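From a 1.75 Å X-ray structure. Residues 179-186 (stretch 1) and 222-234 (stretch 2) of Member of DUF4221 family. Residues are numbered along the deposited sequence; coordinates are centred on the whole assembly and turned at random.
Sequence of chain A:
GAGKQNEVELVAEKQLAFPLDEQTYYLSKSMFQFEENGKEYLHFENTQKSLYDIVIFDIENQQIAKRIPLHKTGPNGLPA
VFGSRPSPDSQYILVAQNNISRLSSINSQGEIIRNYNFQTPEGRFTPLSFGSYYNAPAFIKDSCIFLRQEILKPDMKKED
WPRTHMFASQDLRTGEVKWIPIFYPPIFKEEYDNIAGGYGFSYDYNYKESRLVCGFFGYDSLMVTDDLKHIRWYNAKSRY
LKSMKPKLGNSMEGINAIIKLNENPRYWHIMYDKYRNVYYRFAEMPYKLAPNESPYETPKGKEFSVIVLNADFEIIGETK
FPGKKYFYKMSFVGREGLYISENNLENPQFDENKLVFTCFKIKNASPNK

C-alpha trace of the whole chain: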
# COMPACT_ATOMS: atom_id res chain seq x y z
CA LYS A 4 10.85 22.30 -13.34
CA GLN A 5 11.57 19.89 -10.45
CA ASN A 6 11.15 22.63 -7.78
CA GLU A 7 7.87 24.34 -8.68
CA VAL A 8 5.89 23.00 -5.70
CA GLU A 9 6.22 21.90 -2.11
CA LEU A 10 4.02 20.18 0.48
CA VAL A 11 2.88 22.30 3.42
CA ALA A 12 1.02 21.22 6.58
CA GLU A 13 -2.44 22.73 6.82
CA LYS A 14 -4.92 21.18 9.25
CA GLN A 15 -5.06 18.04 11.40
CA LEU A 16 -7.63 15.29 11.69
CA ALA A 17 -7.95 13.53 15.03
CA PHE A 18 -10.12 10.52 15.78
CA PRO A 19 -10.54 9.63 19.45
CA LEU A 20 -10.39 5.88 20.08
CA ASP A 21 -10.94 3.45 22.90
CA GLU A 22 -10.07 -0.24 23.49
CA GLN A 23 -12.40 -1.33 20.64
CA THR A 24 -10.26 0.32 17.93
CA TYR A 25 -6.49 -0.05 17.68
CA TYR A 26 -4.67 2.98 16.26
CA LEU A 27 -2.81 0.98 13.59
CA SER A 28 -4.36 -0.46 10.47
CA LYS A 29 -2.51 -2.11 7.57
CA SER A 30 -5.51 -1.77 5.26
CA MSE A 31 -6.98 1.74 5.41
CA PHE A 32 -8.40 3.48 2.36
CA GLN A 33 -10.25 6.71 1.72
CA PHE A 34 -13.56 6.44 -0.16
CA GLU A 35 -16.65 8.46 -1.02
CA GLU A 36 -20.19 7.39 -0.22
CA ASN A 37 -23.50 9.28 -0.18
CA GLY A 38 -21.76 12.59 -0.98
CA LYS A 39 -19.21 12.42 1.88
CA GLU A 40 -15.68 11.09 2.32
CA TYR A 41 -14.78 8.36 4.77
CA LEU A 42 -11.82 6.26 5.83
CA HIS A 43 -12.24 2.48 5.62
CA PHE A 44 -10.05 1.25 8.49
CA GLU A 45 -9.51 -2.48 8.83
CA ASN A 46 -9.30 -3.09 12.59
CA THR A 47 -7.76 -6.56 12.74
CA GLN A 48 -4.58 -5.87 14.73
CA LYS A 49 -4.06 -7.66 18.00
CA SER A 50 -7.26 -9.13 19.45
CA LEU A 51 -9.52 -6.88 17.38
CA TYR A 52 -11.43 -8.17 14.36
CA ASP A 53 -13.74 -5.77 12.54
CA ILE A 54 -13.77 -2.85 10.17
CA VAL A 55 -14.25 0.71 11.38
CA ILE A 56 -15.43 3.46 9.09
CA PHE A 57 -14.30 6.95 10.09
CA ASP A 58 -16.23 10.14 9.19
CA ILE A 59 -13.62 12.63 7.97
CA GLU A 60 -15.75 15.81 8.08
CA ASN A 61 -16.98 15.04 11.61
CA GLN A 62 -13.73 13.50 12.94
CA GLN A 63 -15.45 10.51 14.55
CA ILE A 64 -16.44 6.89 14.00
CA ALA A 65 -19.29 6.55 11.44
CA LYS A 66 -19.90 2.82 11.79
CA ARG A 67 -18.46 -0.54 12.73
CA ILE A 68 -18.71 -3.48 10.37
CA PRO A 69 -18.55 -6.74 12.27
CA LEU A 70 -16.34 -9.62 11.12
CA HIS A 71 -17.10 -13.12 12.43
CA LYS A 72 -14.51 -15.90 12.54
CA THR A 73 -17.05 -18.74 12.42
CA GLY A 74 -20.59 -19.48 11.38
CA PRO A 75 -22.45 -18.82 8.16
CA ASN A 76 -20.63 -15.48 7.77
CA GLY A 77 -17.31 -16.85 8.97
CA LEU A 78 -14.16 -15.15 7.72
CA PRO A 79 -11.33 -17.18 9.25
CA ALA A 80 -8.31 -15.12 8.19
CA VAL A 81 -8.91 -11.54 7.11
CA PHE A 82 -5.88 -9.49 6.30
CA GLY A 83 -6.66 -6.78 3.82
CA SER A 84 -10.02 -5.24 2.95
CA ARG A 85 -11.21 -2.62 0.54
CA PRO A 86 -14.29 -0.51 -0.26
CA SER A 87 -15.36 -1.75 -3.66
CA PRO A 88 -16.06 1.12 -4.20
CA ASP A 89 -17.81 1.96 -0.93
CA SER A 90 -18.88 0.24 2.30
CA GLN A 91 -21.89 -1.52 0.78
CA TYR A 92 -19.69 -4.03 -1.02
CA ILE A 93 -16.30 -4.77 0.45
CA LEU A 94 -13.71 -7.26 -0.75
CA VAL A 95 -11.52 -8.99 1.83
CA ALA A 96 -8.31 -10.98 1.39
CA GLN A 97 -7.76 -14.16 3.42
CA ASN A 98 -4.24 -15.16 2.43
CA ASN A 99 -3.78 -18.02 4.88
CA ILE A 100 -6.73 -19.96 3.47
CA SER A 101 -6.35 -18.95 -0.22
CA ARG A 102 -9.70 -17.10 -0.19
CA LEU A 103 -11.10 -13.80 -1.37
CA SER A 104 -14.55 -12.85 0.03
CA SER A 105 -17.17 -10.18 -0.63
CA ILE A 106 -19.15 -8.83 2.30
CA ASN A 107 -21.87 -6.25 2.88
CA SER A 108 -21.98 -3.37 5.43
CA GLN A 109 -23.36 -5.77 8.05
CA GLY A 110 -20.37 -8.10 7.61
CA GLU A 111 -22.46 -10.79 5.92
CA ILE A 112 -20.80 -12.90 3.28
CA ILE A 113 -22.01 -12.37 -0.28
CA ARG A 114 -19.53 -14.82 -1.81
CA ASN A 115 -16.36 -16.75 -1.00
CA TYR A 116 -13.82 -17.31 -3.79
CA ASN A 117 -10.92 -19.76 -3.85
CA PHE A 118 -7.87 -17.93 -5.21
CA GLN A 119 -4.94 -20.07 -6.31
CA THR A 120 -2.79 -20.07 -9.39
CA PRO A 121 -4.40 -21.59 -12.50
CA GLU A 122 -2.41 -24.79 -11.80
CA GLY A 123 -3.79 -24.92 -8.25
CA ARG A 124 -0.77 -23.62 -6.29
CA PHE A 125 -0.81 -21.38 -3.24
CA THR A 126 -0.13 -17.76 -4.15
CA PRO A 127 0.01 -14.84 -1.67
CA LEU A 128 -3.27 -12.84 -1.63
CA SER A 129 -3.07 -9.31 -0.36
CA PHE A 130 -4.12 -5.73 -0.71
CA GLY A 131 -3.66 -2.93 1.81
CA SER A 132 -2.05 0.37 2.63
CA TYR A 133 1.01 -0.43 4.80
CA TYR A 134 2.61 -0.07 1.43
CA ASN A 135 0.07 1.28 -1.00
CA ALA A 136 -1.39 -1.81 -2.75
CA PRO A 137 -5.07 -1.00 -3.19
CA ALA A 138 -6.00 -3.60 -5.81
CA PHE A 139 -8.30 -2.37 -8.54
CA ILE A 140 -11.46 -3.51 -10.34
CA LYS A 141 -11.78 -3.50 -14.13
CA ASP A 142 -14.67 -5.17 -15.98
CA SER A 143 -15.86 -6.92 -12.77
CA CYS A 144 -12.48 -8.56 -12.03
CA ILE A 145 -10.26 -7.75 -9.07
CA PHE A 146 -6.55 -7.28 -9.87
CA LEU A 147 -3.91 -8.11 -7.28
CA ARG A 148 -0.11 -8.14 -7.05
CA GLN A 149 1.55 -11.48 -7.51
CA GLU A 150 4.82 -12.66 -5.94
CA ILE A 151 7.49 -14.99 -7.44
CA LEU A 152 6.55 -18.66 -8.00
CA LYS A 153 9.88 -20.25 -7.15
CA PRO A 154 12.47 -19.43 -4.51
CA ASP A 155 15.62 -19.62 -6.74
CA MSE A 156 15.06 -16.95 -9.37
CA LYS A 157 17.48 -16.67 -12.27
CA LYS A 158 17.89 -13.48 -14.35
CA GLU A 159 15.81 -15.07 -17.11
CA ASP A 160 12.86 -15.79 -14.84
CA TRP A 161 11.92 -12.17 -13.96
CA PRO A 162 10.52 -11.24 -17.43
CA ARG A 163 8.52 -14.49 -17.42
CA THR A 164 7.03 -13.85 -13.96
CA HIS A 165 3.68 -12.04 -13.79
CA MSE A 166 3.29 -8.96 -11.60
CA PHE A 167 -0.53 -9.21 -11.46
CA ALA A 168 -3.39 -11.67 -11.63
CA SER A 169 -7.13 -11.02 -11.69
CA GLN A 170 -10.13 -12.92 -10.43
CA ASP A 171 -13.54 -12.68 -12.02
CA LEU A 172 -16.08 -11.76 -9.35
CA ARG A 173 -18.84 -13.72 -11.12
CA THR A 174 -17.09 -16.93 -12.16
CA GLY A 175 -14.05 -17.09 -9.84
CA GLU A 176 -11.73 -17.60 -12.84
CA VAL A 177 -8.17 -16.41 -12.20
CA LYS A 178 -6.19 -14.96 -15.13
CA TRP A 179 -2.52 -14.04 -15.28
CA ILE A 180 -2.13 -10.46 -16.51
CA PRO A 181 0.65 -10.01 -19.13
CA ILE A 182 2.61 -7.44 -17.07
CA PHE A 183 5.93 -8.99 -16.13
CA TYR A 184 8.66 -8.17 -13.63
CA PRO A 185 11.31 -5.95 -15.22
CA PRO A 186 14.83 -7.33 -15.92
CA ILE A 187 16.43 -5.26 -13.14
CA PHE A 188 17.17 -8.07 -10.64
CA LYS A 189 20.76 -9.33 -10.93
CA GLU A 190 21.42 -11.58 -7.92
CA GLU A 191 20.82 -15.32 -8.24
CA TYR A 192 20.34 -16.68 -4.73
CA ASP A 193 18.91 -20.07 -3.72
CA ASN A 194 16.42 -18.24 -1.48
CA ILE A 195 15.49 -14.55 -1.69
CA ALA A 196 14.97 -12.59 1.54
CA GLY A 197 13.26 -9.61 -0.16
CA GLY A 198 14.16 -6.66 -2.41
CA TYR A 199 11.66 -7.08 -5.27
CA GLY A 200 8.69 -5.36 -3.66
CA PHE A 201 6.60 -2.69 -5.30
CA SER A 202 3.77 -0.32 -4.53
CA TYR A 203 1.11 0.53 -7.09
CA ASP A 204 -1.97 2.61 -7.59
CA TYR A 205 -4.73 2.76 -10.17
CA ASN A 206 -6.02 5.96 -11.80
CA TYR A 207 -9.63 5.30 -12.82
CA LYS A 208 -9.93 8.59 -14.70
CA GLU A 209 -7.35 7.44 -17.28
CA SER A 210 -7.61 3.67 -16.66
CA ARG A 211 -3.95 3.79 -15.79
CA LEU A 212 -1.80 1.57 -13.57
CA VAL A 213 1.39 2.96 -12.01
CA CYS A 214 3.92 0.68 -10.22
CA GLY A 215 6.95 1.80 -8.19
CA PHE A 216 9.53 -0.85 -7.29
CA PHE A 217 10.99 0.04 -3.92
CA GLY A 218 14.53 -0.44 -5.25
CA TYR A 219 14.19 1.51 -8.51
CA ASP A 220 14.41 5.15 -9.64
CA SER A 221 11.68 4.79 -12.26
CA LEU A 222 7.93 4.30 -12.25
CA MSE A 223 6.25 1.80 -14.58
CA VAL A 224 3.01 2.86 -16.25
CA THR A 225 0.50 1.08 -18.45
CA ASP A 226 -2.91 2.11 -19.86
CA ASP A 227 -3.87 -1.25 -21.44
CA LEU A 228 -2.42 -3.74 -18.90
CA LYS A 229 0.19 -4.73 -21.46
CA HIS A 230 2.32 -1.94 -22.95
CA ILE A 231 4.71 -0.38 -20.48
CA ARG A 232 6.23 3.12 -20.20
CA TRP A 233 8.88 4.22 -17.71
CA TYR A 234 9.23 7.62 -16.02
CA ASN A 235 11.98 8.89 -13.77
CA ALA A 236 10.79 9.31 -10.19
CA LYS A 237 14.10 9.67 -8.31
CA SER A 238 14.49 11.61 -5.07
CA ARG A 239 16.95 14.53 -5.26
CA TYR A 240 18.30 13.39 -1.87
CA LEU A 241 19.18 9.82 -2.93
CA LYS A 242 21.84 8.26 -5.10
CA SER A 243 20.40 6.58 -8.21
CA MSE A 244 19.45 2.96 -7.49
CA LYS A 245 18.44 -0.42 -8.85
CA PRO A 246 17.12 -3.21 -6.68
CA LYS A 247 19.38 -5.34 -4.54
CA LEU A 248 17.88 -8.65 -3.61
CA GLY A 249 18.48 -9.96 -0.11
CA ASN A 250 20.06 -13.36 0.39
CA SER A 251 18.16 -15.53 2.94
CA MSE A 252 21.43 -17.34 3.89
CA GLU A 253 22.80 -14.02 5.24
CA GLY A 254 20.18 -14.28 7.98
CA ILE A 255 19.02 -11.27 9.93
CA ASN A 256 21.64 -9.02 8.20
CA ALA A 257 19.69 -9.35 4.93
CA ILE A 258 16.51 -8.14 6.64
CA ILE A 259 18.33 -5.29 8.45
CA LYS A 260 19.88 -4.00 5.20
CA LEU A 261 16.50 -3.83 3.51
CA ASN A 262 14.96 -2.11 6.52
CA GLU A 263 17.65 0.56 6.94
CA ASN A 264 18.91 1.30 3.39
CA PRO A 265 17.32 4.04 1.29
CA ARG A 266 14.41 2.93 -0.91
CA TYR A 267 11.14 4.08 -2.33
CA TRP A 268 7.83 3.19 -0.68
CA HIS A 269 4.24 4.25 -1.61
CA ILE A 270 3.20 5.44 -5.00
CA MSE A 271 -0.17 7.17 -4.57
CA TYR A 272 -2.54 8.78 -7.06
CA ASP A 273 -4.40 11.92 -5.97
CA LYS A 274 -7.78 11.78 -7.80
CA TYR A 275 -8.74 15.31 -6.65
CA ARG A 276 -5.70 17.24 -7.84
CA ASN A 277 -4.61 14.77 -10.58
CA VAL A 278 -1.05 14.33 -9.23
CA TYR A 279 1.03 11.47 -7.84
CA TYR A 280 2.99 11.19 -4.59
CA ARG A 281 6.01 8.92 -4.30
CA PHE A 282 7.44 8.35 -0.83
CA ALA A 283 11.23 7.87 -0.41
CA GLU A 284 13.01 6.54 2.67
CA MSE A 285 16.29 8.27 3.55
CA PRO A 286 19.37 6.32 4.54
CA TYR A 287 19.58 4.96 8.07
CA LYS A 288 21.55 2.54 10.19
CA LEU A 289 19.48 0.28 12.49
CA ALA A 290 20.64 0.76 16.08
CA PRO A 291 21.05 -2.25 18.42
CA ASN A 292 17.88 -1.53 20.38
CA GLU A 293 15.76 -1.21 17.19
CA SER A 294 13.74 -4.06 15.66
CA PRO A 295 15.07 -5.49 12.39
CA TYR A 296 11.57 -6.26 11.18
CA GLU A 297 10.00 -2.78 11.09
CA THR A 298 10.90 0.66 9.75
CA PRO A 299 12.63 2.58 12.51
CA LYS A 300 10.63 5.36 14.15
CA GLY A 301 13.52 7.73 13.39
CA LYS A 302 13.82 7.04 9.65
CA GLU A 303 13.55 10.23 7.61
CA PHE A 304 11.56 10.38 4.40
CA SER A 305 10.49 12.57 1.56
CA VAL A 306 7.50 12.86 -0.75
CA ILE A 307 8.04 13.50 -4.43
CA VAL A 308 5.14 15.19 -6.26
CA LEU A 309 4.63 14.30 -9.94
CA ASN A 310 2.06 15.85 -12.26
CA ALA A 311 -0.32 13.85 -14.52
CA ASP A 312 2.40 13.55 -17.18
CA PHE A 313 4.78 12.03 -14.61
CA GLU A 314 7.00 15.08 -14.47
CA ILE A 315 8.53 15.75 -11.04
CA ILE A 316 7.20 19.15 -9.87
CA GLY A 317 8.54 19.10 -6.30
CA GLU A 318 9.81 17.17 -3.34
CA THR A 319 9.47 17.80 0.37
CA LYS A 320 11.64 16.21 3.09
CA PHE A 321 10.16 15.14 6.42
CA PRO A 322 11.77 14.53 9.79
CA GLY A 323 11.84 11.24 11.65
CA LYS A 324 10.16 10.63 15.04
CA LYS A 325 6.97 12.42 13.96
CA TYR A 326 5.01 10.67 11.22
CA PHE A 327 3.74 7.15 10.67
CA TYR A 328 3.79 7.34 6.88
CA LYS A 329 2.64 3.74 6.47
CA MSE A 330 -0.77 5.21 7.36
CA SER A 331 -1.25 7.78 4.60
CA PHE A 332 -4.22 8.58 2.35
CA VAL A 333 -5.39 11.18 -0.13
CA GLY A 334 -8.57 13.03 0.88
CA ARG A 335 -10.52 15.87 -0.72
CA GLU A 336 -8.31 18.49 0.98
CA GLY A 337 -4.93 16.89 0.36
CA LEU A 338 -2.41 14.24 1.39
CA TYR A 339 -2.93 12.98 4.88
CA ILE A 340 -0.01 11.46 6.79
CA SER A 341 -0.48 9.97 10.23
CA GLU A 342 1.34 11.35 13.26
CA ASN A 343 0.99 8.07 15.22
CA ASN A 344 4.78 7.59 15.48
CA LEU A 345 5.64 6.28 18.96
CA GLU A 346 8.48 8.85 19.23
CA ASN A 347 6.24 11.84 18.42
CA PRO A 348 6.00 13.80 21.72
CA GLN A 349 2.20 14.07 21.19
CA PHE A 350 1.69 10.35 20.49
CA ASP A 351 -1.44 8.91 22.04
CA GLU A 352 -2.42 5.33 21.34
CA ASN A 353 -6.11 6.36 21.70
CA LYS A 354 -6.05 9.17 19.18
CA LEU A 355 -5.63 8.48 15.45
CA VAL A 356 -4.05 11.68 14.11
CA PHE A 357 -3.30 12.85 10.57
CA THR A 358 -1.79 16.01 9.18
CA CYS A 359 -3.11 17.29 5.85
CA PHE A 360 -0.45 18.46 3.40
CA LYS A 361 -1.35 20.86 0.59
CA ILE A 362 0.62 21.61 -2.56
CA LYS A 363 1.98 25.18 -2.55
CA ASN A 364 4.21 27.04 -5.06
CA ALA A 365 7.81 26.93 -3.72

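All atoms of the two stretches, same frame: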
# COMPACT_ATOMS: atom_id res chain seq x y z
N TRP A 179 -3.80 -14.74 -15.41
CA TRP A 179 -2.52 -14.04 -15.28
C TRP A 179 -2.58 -12.83 -16.20
O TRP A 179 -3.05 -12.94 -17.34
CB TRP A 179 -1.35 -14.89 -15.78
CG TRP A 179 -0.96 -16.08 -14.99
CD1 TRP A 179 -0.94 -17.38 -15.42
CD2 TRP A 179 -0.44 -16.09 -13.66
NE1 TRP A 179 -0.47 -18.20 -14.44
CE2 TRP A 179 -0.14 -17.44 -13.35
CE3 TRP A 179 -0.18 -15.09 -12.71
CZ2 TRP A 179 0.39 -17.82 -12.11
CZ3 TRP A 179 0.34 -15.47 -11.49
CH2 TRP A 179 0.62 -16.83 -11.20
N ILE A 180 -2.11 -11.69 -15.74
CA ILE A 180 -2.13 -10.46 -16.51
C ILE A 180 -0.74 -10.31 -17.14
O ILE A 180 0.25 -10.51 -16.44
CB ILE A 180 -2.45 -9.27 -15.61
CG1 ILE A 180 -3.77 -9.55 -14.85
CG2 ILE A 180 -2.56 -8.00 -16.45
CD1 ILE A 180 -4.97 -9.92 -15.75
N PRO A 181 -0.67 -10.00 -18.45
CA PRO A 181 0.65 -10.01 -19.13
C PRO A 181 1.50 -8.74 -18.87
O PRO A 181 1.91 -8.01 -19.80
CB PRO A 181 0.27 -10.19 -20.60
CG PRO A 181 -1.06 -9.53 -20.70
CD PRO A 181 -1.77 -9.83 -19.42
N ILE A 182 1.74 -8.49 -17.58
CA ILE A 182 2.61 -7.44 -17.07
C ILE A 182 3.62 -8.19 -16.24
O ILE A 182 3.26 -8.82 -15.24
CB ILE A 182 1.86 -6.46 -16.18
CG1 ILE A 182 0.78 -5.71 -16.97
CG2 ILE A 182 2.83 -5.42 -15.52
CD1 ILE A 182 -0.16 -4.91 -16.01
N PHE A 183 4.88 -8.14 -16.66
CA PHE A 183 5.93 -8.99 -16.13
C PHE A 183 6.94 -8.17 -15.30
O PHE A 183 7.10 -6.98 -15.50
CB PHE A 183 6.64 -9.70 -17.27
CG PHE A 183 5.73 -10.64 -18.03
CD1 PHE A 183 5.50 -11.92 -17.54
CD2 PHE A 183 5.06 -10.23 -19.17
CE1 PHE A 183 4.64 -12.79 -18.21
CE2 PHE A 183 4.22 -11.10 -19.85
CZ PHE A 183 4.00 -12.37 -19.35
N TYR A 184 7.62 -8.84 -14.40
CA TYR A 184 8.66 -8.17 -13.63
C TYR A 184 9.76 -7.70 -14.59
O TYR A 184 10.09 -8.37 -15.55
CB TYR A 184 9.26 -9.11 -12.59
CG TYR A 184 8.47 -9.22 -11.34
CD1 TYR A 184 7.39 -10.10 -11.25
CD2 TYR A 184 8.79 -8.46 -10.22
CE1 TYR A 184 6.62 -10.20 -10.05
CE2 TYR A 184 8.04 -8.56 -9.04
CZ TYR A 184 6.97 -9.44 -8.96
OH TYR A 184 6.25 -9.53 -7.77
N PRO A 185 10.30 -6.50 -14.34
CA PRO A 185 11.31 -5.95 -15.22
C PRO A 185 12.66 -6.64 -14.99
O PRO A 185 12.90 -7.19 -13.91
CB PRO A 185 11.36 -4.47 -14.80
CG PRO A 185 10.91 -4.45 -13.39
CD PRO A 185 9.91 -5.58 -13.26
N PRO A 186 13.53 -6.63 -16.01
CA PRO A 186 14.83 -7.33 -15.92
C PRO A 186 15.87 -6.49 -15.19
O PRO A 186 16.93 -6.18 -15.75
CB PRO A 186 15.21 -7.53 -17.39
CG PRO A 186 14.63 -6.33 -18.07
CD PRO A 186 13.30 -6.08 -17.36
N LEU A 222 9.29 4.83 -12.31
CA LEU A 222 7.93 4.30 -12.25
C LEU A 222 7.55 3.63 -13.57
O LEU A 222 7.92 4.09 -14.65
CB LEU A 222 6.92 5.41 -11.99
CG LEU A 222 7.01 6.15 -10.66
CD1 LEU A 222 6.01 7.33 -10.67
CD2 LEU A 222 6.74 5.16 -9.49
N MSE A 223 6.75 2.57 -13.45
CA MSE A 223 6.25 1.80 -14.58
C MSE A 223 4.79 2.14 -14.74
O MSE A 223 4.03 2.15 -13.75
CB MSE A 223 6.39 0.32 -14.23
CG MSE A 223 6.23 -0.62 -15.36
SE MSE A 223 6.04 -2.40 -14.63
CE MSE A 223 4.13 -2.37 -14.47
N VAL A 224 4.38 2.43 -15.97
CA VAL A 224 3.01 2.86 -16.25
C VAL A 224 2.45 2.09 -17.43
O VAL A 224 3.14 1.86 -18.42
CB VAL A 224 2.95 4.38 -16.55
CG1 VAL A 224 1.50 4.84 -16.91
CG2 VAL A 224 3.55 5.19 -15.40
N THR A 225 1.19 1.70 -17.33
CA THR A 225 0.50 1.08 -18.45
C THR A 225 -0.97 1.46 -18.46
O THR A 225 -1.60 1.53 -17.42
CB THR A 225 0.63 -0.48 -18.46
OG1 THR A 225 -0.03 -1.01 -19.63
CG2 THR A 225 0.08 -1.08 -17.24
N ASP A 226 -1.50 1.74 -19.64
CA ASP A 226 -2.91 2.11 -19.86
C ASP A 226 -3.78 0.98 -20.42
O ASP A 226 -5.00 1.14 -20.53
CB ASP A 226 -2.99 3.29 -20.83
CG ASP A 226 -2.33 4.53 -20.29
OD1 ASP A 226 -2.16 4.64 -19.06
OD2 ASP A 226 -2.00 5.40 -21.08
N ASP A 227 -3.15 -0.12 -20.84
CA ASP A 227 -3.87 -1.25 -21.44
C ASP A 227 -3.48 -2.59 -20.79
O ASP A 227 -3.75 -3.65 -21.34
CB ASP A 227 -3.66 -1.29 -22.95
CG ASP A 227 -2.21 -1.50 -23.36
OD1 ASP A 227 -1.30 -1.50 -22.49
OD2 ASP A 227 -1.98 -1.66 -24.57
N LEU A 228 -2.85 -2.53 -19.62
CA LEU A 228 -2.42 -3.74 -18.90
C LEU A 228 -1.53 -4.63 -19.75
O LEU A 228 -1.61 -5.86 -19.68
CB LEU A 228 -3.65 -4.51 -18.39
CG LEU A 228 -4.58 -3.73 -17.46
CD1 LEU A 228 -5.84 -4.54 -17.18
CD2 LEU A 228 -3.85 -3.40 -16.16
N LYS A 229 -0.68 -4.00 -20.55
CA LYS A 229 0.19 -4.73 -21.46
C LYS A 229 1.42 -3.93 -21.86
O LYS A 229 2.55 -4.35 -21.58
CB LYS A 229 -0.58 -5.17 -22.70
CG LYS A 229 0.24 -6.03 -23.65
CD LYS A 229 -0.60 -7.16 -24.27
CE LYS A 229 0.26 -8.16 -25.06
NZ LYS A 229 1.53 -8.53 -24.33
N HIS A 230 1.21 -2.78 -22.50
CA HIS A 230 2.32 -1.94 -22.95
C HIS A 230 2.77 -0.98 -21.85
O HIS A 230 1.98 -0.23 -21.30
CB HIS A 230 1.93 -1.18 -24.20
CG HIS A 230 1.58 -2.08 -25.34
ND1 HIS A 230 0.30 -2.51 -25.59
CD2 HIS A 230 2.37 -2.67 -26.28
CE1 HIS A 230 0.30 -3.31 -26.64
NE2 HIS A 230 1.54 -3.41 -27.09
N ILE A 231 4.07 -1.04 -21.59
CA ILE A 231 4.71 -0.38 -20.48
C ILE A 231 5.50 0.86 -20.90
O ILE A 231 6.18 0.86 -21.94
CB ILE A 231 5.73 -1.35 -19.82
CG1 ILE A 231 5.04 -2.63 -19.35
CG2 ILE A 231 6.43 -0.69 -18.65
CD1 ILE A 231 3.79 -2.41 -18.63
N ARG A 232 5.41 1.91 -20.08
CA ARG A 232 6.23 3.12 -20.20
C ARG A 232 6.93 3.37 -18.87
O ARG A 232 6.39 3.04 -17.81
CB ARG A 232 5.36 4.34 -20.55
CG ARG A 232 4.72 4.28 -21.90
CD ARG A 232 4.04 5.61 -22.27
NE ARG A 232 3.05 6.12 -21.31
CZ ARG A 232 1.85 5.58 -21.07
NH1 ARG A 232 1.47 4.46 -21.68
NH2 ARG A 232 1.02 6.16 -20.22
N TRP A 233 8.12 3.96 -18.92
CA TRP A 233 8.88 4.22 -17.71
C TRP A 233 9.13 5.71 -17.57
O TRP A 233 9.42 6.39 -18.56
CB TRP A 233 10.21 3.48 -17.74
CG TRP A 233 10.07 1.99 -17.74
CD1 TRP A 233 10.00 1.18 -18.83
CD2 TRP A 233 10.00 1.14 -16.60
NE1 TRP A 233 9.88 -0.13 -18.44
CE2 TRP A 233 9.88 -0.17 -17.07
CE3 TRP A 233 10.02 1.38 -15.22
CZ2 TRP A 233 9.78 -1.26 -16.20
CZ3 TRP A 233 9.93 0.28 -14.36
CH2 TRP A 233 9.81 -1.01 -14.85
N TYR A 234 9.01 6.21 -16.34
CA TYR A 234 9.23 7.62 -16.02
C TYR A 234 10.14 7.74 -14.81
O TYR A 234 9.96 7.05 -13.80
CB TYR A 234 7.93 8.32 -15.71
CG TYR A 234 6.96 8.35 -16.85
CD1 TYR A 234 7.04 9.33 -17.83
CD2 TYR A 234 5.94 7.41 -16.94
CE1 TYR A 234 6.15 9.36 -18.88
CE2 TYR A 234 5.04 7.44 -18.00
CZ TYR A 234 5.16 8.41 -18.97
OH TYR A 234 4.25 8.46 -20.00
O HOH W 1 3.76 -6.35 -20.63

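The contact between the two stretches is small, 406 Å² summed over both sides, and no direct hydrogen bond crosses it. It rests on apolar packing and one bridging water. Stretch 2 is a hairpin: backbone pairs Leu222–Tyr234 and Val224–Arg232 are each bonded in both directions, at 2.8 to 2.9 Å between N and O. Stretch 1 lies against one side of it, coming nearest at the turn, where the CA atoms of Ile182 and Lys229 are 5.7 Å apart.

Ile182 is the centre of the contact, with 87 Å² covered. Its CA-to-CB bond points sideways, yet chi1 of -64° (m) with chi2 of 169° (t) extends the chain so that its end comes nearer the hairpin. CD1 lies 4.0 Å from Leu228 CD2 and 4.0 Å from Thr225 CG2, while CG2 meets CE of Met223 at 3.5 Å and CD1 of Ile231 at 4.4 Å. A branched aliphatic side chain suits this site because its separate methyls can touch several neighbours at once. Met223, a selenomethionine, reaches Ile182 with chi1 and chi2 both t; chi3 of 90° (p) then turns the terminal methyl off that extended line.

Leu228 adopts phi/psi of 55/37, a left-handed conformation unusual for a residue with a side chain. Its carbonyl O lies 3.6 Å from Ile182 CG1 and 3.8 Å from Pro181 CG, and its CB is 4.1 Å from Ile180 CG2. The turn carrying it is braced from within. Thr225, chi1 t, donates from OG1 to His230 O (2.7 Å) and accepts at OG1 from Lys229 N (3.2 Å), leaving CG2 for Ile182. Asp227, chi1 p, accepts from the backbone His230 N at OD1 (2.8 Å) and from the ring His230 ND1 at OD2 (2.6 Å), so one carboxylate holds both backbone and side chain of the same residue.

Water 1 supplies the polar link, donating to Pro181 O (2.6 Å) and to Lys229 O (2.5 Å). Two carbonyls cannot bond each other directly; a water with two hydrogens can serve both. The Lys229 CA-to-CB bond points away, but the long side chain still brings NZ within 4.3 Å of Pro181 CB.

Farther along, Pro185 directs its CB toward the hairpin and meets Trp233 CH2 at 3.8 Å, approaching the ring obliquely. With chi1 at -64° (m) and chi2 at 91°, the indole extends toward stretch 1, its six-membered ring leading. This gives the contact a second apolar patch, apart from the one around Ile182.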